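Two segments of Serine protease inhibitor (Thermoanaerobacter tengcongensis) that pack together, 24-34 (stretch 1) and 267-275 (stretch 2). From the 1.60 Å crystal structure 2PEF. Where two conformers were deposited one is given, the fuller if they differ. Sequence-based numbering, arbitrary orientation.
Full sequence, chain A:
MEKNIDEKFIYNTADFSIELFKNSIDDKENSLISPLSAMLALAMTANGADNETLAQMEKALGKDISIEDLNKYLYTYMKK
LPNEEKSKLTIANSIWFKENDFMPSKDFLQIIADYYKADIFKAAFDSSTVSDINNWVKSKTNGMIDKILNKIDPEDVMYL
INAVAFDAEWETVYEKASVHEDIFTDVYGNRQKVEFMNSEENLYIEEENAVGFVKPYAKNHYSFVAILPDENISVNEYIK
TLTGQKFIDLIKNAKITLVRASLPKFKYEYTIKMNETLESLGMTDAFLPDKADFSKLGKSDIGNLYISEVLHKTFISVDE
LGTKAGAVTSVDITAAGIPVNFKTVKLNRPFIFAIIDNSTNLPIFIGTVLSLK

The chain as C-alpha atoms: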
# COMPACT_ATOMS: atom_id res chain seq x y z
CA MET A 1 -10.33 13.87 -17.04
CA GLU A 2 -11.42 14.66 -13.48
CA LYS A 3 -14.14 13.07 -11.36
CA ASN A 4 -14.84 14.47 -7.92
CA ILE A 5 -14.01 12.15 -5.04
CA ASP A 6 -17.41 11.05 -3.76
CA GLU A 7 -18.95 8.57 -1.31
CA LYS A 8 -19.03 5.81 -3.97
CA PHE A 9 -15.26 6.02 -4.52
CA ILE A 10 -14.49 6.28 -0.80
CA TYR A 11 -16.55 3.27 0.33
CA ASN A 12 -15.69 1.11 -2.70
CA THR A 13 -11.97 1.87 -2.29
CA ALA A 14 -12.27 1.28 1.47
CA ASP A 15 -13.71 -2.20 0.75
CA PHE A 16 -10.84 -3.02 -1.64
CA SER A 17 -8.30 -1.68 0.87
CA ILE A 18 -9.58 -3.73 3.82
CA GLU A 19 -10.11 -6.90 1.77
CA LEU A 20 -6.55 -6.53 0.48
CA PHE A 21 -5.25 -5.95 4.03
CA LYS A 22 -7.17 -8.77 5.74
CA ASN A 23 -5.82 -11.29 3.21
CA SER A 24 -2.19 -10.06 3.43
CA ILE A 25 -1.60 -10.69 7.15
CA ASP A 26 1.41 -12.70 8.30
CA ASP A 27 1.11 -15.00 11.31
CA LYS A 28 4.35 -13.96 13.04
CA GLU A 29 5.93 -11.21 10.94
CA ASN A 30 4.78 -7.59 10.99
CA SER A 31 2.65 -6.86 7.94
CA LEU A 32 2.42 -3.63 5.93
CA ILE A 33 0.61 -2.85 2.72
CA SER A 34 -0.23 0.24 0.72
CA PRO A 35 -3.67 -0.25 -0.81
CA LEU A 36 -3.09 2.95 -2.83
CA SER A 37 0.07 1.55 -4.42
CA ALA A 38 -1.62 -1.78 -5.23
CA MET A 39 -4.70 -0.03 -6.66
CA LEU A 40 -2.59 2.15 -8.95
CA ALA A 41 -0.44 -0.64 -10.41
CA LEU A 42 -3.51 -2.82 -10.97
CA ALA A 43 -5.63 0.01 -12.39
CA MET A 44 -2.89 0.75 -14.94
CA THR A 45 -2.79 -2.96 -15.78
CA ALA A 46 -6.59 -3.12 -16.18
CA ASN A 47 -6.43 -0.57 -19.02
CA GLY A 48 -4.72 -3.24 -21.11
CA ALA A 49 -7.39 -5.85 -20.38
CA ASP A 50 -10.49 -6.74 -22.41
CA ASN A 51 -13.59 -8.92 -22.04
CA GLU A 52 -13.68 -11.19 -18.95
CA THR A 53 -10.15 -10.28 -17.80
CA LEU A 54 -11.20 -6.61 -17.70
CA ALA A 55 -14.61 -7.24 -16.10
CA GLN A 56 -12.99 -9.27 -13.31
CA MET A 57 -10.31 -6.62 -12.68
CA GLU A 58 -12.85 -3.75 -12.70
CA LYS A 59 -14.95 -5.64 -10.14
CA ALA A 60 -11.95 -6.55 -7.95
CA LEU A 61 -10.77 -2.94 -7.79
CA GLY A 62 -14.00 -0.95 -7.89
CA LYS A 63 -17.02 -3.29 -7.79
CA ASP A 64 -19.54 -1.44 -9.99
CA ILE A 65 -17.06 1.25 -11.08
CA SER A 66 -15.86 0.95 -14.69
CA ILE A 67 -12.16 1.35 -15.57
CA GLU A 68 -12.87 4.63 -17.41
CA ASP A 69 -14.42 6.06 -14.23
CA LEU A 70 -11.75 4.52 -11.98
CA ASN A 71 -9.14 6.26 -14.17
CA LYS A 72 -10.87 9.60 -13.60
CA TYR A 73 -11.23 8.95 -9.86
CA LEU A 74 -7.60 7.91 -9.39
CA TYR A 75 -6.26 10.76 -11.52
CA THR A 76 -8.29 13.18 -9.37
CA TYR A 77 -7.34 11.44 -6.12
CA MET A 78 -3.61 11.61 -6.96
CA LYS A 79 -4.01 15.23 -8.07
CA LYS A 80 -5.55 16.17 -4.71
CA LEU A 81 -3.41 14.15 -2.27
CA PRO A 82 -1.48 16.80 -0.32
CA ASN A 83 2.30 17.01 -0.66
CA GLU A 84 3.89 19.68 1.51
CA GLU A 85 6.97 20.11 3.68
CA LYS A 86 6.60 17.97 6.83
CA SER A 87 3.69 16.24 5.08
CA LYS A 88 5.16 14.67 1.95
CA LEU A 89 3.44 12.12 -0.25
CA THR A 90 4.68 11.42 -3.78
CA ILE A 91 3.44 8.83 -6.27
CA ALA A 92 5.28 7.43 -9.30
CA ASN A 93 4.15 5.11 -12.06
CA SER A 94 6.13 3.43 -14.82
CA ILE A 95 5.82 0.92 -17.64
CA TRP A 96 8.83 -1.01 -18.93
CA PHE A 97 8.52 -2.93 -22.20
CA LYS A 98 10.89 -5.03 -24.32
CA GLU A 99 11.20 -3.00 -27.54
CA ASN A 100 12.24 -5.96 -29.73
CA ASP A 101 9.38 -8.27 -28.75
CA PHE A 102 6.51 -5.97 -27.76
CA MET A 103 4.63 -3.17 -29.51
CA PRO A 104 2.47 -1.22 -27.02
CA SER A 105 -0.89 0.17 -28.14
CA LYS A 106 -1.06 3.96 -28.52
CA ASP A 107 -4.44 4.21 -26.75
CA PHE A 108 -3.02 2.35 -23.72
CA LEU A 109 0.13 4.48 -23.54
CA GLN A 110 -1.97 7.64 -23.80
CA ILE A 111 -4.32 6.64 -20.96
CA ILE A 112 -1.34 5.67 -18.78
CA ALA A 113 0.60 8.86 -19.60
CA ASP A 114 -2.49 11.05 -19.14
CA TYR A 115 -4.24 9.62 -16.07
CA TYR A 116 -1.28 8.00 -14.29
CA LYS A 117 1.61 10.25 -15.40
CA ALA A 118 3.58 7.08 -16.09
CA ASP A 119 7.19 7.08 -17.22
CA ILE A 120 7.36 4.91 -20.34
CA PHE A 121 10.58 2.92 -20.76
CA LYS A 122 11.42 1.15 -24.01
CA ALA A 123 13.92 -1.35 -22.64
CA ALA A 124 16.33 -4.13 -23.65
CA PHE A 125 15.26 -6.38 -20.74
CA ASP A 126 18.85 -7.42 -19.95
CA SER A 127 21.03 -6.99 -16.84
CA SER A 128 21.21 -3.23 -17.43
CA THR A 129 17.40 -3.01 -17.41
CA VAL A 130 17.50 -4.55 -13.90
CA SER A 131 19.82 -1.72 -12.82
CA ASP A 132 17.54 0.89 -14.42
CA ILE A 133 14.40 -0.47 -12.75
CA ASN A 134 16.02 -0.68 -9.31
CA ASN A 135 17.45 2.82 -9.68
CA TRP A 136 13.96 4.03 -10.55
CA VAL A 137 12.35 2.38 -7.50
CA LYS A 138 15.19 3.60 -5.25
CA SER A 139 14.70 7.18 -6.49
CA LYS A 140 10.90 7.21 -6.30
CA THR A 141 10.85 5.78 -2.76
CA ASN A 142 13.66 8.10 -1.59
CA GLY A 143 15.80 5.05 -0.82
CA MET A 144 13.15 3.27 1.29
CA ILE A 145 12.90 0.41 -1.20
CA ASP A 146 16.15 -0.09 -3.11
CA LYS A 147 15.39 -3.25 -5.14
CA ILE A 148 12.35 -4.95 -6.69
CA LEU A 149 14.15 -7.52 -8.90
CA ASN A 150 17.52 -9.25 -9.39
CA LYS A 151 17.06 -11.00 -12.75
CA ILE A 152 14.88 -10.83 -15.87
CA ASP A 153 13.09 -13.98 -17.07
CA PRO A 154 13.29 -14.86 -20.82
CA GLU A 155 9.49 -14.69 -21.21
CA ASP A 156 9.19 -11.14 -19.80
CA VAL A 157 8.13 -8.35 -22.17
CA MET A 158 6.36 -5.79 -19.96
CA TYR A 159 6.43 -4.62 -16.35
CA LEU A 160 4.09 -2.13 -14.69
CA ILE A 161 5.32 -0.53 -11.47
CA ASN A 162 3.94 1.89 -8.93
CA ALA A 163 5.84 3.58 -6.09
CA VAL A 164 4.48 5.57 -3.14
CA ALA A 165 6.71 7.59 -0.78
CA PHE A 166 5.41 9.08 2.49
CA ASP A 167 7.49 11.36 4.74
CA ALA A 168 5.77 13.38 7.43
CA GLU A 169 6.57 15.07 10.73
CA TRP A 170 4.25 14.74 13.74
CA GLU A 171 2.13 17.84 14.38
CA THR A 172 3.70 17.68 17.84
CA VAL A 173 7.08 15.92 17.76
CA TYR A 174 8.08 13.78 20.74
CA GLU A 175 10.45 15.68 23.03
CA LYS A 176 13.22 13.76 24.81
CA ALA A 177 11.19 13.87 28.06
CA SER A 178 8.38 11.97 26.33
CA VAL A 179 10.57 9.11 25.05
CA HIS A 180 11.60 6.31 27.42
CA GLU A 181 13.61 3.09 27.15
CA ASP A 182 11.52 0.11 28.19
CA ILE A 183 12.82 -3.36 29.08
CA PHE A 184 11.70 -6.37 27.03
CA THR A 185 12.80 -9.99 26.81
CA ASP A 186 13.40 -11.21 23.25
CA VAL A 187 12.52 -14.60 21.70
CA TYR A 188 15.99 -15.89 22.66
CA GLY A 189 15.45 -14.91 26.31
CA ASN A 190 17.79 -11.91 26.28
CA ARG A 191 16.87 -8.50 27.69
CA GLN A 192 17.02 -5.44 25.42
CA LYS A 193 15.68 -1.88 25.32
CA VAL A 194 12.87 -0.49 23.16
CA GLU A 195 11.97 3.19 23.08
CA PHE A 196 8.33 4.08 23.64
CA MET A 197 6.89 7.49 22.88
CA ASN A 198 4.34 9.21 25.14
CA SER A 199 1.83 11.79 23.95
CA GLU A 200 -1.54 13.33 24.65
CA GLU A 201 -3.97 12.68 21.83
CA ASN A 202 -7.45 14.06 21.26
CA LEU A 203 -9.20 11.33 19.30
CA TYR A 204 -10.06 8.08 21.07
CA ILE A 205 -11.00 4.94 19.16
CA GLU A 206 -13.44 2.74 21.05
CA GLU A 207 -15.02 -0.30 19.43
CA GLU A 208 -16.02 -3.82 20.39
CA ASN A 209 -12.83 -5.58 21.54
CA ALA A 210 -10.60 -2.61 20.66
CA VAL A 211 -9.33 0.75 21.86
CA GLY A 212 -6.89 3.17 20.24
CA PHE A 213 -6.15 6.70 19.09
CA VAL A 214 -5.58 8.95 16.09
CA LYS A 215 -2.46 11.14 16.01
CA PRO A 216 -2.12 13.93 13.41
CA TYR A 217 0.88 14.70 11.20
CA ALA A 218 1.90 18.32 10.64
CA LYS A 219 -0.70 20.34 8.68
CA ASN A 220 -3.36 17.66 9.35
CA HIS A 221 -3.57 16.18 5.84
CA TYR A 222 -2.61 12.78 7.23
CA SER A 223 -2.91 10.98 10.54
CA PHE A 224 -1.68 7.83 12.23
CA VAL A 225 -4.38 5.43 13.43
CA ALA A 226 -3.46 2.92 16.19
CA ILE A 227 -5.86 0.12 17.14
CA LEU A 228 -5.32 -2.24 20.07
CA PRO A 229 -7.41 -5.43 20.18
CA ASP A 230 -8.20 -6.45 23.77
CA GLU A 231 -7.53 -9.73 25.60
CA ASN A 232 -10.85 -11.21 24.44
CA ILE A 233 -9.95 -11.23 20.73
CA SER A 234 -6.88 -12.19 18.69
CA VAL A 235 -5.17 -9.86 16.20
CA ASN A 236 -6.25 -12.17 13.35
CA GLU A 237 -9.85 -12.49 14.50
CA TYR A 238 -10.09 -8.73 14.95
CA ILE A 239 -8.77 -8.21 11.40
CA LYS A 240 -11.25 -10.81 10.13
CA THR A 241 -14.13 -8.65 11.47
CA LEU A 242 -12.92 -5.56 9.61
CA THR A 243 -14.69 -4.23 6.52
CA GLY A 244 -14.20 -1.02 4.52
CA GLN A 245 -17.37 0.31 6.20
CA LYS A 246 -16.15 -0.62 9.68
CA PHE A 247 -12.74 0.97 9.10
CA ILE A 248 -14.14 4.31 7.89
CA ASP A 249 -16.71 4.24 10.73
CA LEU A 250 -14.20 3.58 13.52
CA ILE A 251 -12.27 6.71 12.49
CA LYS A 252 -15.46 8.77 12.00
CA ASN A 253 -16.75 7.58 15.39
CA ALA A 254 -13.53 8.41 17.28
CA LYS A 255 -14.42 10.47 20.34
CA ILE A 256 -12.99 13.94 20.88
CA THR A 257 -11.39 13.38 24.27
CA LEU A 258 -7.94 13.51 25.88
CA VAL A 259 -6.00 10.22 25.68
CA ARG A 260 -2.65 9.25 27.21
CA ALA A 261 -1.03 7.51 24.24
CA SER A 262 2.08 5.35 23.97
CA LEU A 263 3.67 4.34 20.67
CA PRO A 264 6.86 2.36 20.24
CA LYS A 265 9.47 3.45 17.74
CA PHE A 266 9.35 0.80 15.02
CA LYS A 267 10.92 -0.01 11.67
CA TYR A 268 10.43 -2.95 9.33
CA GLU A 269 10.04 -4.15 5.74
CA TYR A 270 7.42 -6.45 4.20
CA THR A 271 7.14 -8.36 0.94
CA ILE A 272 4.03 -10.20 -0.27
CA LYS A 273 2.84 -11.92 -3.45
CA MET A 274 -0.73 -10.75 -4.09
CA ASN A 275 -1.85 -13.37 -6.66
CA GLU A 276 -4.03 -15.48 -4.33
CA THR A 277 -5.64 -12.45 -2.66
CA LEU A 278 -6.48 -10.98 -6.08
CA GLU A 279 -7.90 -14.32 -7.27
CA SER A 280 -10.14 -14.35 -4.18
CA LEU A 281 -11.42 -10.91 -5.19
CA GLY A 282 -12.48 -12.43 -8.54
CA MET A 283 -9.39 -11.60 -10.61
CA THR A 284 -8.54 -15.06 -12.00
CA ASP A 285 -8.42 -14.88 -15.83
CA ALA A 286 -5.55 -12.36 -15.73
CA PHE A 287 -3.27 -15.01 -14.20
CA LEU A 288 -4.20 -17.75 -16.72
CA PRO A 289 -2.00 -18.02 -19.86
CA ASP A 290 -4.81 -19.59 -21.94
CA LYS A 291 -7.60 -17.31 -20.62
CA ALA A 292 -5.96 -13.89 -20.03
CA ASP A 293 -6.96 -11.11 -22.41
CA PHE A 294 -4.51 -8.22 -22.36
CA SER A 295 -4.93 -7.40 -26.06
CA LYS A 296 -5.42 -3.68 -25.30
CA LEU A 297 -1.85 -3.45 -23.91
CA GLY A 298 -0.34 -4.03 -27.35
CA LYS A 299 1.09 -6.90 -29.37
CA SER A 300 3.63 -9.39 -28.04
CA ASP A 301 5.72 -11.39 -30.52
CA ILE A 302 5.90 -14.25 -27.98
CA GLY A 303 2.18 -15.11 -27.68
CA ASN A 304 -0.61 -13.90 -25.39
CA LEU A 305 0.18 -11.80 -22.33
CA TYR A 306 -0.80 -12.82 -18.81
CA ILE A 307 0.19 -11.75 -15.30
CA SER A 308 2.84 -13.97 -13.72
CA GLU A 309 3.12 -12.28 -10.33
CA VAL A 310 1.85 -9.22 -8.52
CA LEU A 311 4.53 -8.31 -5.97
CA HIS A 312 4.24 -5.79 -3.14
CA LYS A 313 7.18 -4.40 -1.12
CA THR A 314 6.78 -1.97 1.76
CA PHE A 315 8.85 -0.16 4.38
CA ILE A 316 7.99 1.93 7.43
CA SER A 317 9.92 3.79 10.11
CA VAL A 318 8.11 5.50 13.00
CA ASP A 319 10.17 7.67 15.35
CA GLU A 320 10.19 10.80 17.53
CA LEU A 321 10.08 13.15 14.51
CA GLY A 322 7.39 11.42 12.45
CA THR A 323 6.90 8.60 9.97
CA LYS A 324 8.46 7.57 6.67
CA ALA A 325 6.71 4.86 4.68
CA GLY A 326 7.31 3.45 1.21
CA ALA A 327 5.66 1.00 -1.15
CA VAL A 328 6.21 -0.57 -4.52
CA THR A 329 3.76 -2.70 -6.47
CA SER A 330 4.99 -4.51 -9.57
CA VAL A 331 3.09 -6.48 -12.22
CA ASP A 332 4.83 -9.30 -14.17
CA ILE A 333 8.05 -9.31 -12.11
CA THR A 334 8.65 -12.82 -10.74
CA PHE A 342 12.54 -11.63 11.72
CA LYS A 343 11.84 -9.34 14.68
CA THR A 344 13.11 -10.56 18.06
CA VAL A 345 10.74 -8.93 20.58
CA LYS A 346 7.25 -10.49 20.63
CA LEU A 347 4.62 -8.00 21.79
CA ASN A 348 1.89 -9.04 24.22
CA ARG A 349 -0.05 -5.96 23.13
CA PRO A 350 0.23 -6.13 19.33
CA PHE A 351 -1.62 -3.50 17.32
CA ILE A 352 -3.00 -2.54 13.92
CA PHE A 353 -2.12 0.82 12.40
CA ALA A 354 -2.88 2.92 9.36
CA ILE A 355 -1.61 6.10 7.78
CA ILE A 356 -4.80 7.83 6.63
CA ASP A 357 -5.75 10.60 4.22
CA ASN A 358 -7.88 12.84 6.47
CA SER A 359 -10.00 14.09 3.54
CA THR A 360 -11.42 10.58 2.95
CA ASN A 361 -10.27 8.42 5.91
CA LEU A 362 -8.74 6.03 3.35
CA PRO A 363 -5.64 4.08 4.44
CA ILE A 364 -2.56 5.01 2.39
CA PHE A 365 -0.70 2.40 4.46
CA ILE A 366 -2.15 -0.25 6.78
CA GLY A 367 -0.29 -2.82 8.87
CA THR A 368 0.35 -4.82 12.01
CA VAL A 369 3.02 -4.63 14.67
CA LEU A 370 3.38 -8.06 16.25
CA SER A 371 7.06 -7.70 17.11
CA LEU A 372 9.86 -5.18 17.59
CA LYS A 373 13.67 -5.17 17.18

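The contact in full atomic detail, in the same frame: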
# COMPACT_ATOMS: atom_id res chain seq x y z
N SER A 24 -3.64 -10.26 3.58
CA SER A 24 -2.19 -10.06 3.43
C SER A 24 -1.44 -10.13 4.76
O SER A 24 -0.29 -9.71 4.86
CB SER A 24 -1.92 -8.72 2.75
OG SER A 24 -2.55 -8.64 1.48
N ILE A 25 -2.11 -10.67 5.78
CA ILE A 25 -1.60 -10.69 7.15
C ILE A 25 -0.71 -11.90 7.43
O ILE A 25 -1.14 -13.05 7.26
CB ILE A 25 -2.76 -10.63 8.18
CG1 ILE A 25 -3.60 -9.36 7.99
CG2 ILE A 25 -2.25 -10.73 9.62
CD1 ILE A 25 -2.80 -8.08 7.98
N ASP A 26 0.51 -11.64 7.87
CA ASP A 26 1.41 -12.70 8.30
C ASP A 26 1.08 -13.15 9.72
O ASP A 26 0.55 -12.37 10.53
CB ASP A 26 2.88 -12.26 8.20
CG ASP A 26 3.84 -13.44 8.21
OD1 ASP A 26 4.05 -14.05 9.28
OD2 ASP A 26 4.41 -13.75 7.14
N ASP A 27 1.41 -14.40 10.02
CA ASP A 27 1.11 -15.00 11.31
C ASP A 27 2.06 -14.56 12.42
O ASP A 27 1.66 -14.46 13.59
CB ASP A 27 1.17 -16.53 11.17
CG ASP A 27 0.03 -17.21 11.88
OD1 ASP A 27 -1.07 -16.62 11.96
OD2 ASP A 27 0.23 -18.35 12.36
N LYS A 28 3.32 -14.29 12.06
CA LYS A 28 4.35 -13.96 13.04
C LYS A 28 5.09 -12.68 12.70
O LYS A 28 5.52 -11.96 13.60
CB LYS A 28 5.34 -15.12 13.18
N GLU A 29 5.24 -12.40 11.41
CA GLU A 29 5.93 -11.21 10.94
C GLU A 29 4.99 -10.01 10.91
O GLU A 29 3.80 -10.17 10.62
CB GLU A 29 6.51 -11.43 9.54
CG GLU A 29 7.48 -12.61 9.42
CD GLU A 29 8.65 -12.52 10.38
OE1 GLU A 29 9.22 -11.41 10.54
OE2 GLU A 29 9.01 -13.56 10.98
N ASN A 30 5.53 -8.83 11.19
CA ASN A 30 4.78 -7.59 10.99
C ASN A 30 4.39 -7.44 9.53
O ASN A 30 5.22 -7.64 8.64
CB ASN A 30 5.61 -6.37 11.39
CG ASN A 30 5.99 -6.36 12.86
OD1 ASN A 30 5.60 -7.24 13.64
ND2 ASN A 30 6.76 -5.35 13.25
N SER A 31 3.14 -7.08 9.29
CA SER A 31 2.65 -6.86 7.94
C SER A 31 2.51 -5.37 7.65
O SER A 31 2.31 -4.56 8.56
CB SER A 31 1.31 -7.57 7.75
OG SER A 31 1.43 -8.94 8.05
N LEU A 32 2.64 -5.01 6.37
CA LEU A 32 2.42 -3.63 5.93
C LEU A 32 2.09 -3.62 4.46
O LEU A 32 2.85 -4.13 3.65
CB LEU A 32 3.66 -2.77 6.17
CG LEU A 32 3.57 -1.31 5.70
CD1 LEU A 32 2.60 -0.48 6.55
CD2 LEU A 32 4.95 -0.67 5.72
N ILE A 33 0.95 -3.03 4.12
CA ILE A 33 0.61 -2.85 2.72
C ILE A 33 0.18 -1.42 2.45
O ILE A 33 -0.28 -0.72 3.36
CB ILE A 33 -0.47 -3.85 2.21
CG1 ILE A 33 -1.84 -3.58 2.84
CG2 ILE A 33 -0.02 -5.31 2.42
CD1 ILE A 33 -2.99 -4.06 1.98
N SER A 34 0.37 -0.99 1.21
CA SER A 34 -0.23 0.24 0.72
C SER A 34 -1.30 -0.10 -0.30
O SER A 34 -0.99 -0.46 -1.44
CB SER A 34 0.82 1.15 0.07
OG SER A 34 0.20 2.27 -0.53
N LYS A 267 10.41 -0.03 13.03
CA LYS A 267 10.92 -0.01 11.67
C LYS A 267 10.96 -1.44 11.16
O LYS A 267 11.50 -2.33 11.82
CB LYS A 267 12.32 0.60 11.63
CG LYS A 267 12.91 0.77 10.24
CD LYS A 267 14.34 1.28 10.30
NZ LYS A 267 14.56 5.13 9.11
N TYR A 268 10.39 -1.65 9.98
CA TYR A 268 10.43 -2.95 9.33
C TYR A 268 10.07 -2.87 7.85
O TYR A 268 9.56 -1.85 7.36
CB TYR A 268 9.53 -3.98 10.04
CG TYR A 268 8.05 -3.68 9.98
CD1 TYR A 268 7.27 -4.16 8.93
CD2 TYR A 268 7.43 -2.93 10.97
CE1 TYR A 268 5.90 -3.89 8.87
CE2 TYR A 268 6.07 -2.66 10.93
CZ TYR A 268 5.31 -3.14 9.87
OH TYR A 268 3.97 -2.86 9.84
N GLU A 269 10.35 -3.97 7.15
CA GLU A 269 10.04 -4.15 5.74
C GLU A 269 9.10 -5.33 5.59
O GLU A 269 9.05 -6.21 6.46
CB GLU A 269 11.32 -4.40 4.95
CG GLU A 269 12.36 -3.29 5.04
CD GLU A 269 13.70 -3.67 4.43
OE1 GLU A 269 14.08 -4.86 4.49
OE2 GLU A 269 14.37 -2.77 3.89
N TYR A 270 8.35 -5.36 4.49
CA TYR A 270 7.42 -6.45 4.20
C TYR A 270 7.33 -6.69 2.70
O TYR A 270 7.29 -5.75 1.91
CB TYR A 270 6.03 -6.14 4.77
CG TYR A 270 5.05 -7.30 4.80
CD1 TYR A 270 5.32 -8.45 5.54
CD2 TYR A 270 3.83 -7.22 4.13
CE1 TYR A 270 4.41 -9.50 5.59
CE2 TYR A 270 2.91 -8.27 4.17
CZ TYR A 270 3.21 -9.40 4.91
OH TYR A 270 2.31 -10.44 4.96
N THR A 271 7.29 -7.97 2.33
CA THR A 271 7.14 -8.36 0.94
C THR A 271 6.06 -9.44 0.83
O THR A 271 6.08 -10.42 1.57
CB THR A 271 8.48 -8.84 0.35
OG1 THR A 271 9.44 -7.77 0.45
CG2 THR A 271 8.33 -9.22 -1.12
N ILE A 272 5.11 -9.24 -0.08
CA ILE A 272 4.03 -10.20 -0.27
C ILE A 272 3.64 -10.36 -1.74
O ILE A 272 3.59 -9.39 -2.49
CB ILE A 272 2.80 -9.86 0.62
CG1 ILE A 272 1.79 -11.02 0.62
CG2 ILE A 272 2.15 -8.52 0.22
CD1 ILE A 272 0.91 -11.06 1.86
N LYS A 273 3.40 -11.61 -2.14
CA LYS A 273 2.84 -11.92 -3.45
C LYS A 273 1.32 -11.85 -3.34
O LYS A 273 0.72 -12.50 -2.48
CB LYS A 273 3.30 -13.31 -3.89
CG LYS A 273 2.87 -13.72 -5.29
CD LYS A 273 3.51 -15.05 -5.67
CE LYS A 273 2.78 -15.70 -6.83
NZ LYS A 273 3.47 -16.93 -7.31
N MET A 274 0.70 -11.05 -4.21
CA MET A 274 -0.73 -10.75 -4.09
C MET A 274 -1.65 -11.59 -4.99
O MET A 274 -2.87 -11.39 -4.98
CB MET A 274 -0.97 -9.26 -4.31
CG MET A 274 -0.67 -8.43 -3.07
SD MET A 274 -0.82 -6.66 -3.36
CE MET A 274 -0.84 -6.08 -1.67
N ASN A 275 -1.08 -12.53 -5.73
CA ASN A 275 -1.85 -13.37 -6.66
C ASN A 275 -3.11 -13.99 -6.06
O ASN A 275 -4.21 -13.76 -6.56
CB ASN A 275 -0.97 -14.46 -7.26
CG ASN A 275 0.05 -13.93 -8.24
OD1 ASN A 275 0.63 -12.86 -8.04
ND2 ASN A 275 0.27 -14.68 -9.32
O HOH W 1 3.23 -12.91 4.41
O HOH W 2 7.85 -8.02 8.09

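Stretch 2 runs as a strand from Lys267 to Lys273, and the alternation of that strand sets the pattern: Tyr268, Tyr270 and Ile272 point toward stretch 1, while Lys267, Glu269 and Thr271 point away. No backbone-to-backbone hydrogen bond joins the segments; in register, Leu32 CA lies 6.0 Å from Tyr270 CA and Ser24 CA 7.2 Å from Ile272 CA, and the two cross-stretch hydrogen bonds run from tyrosine hydroxyls to backbone carbonyls.

At Ser24 the carbonyl O accepts a hydrogen bond from Tyr270 OH (2.7 Å), and Ser24 CB lies 3.8 Å from Ile272 CD1. Asp26 organises the turn that follows: its OD1 accepts from the backbone N of Lys28 and of Glu29, each at 2.9 Å, while a water donates to both Asp26 OD2 (3.1 Å) and Tyr270 OH (2.7 Å). The tyrosine hydroxyl is thus donor and acceptor at once.

Asn30 CB sits 3.5 Å from the Tyr268 ring centroid, 9° off the normal, a CH-pi contact. A second water bridges Asn30 O and Glu269 O, 2.7 Å from each. Ser31 CA repeats the CH-pi arrangement over Tyr270 (3.7 Å, 2°), and Ser31 O accepts from Tyr268 OH (2.7 Å). Beyond it, Leu32 CB packs against Tyr268 CE1 (3.7 Å), and Ile33 CG2 meets Met274 CE (4.2 Å), extending the apolar contact.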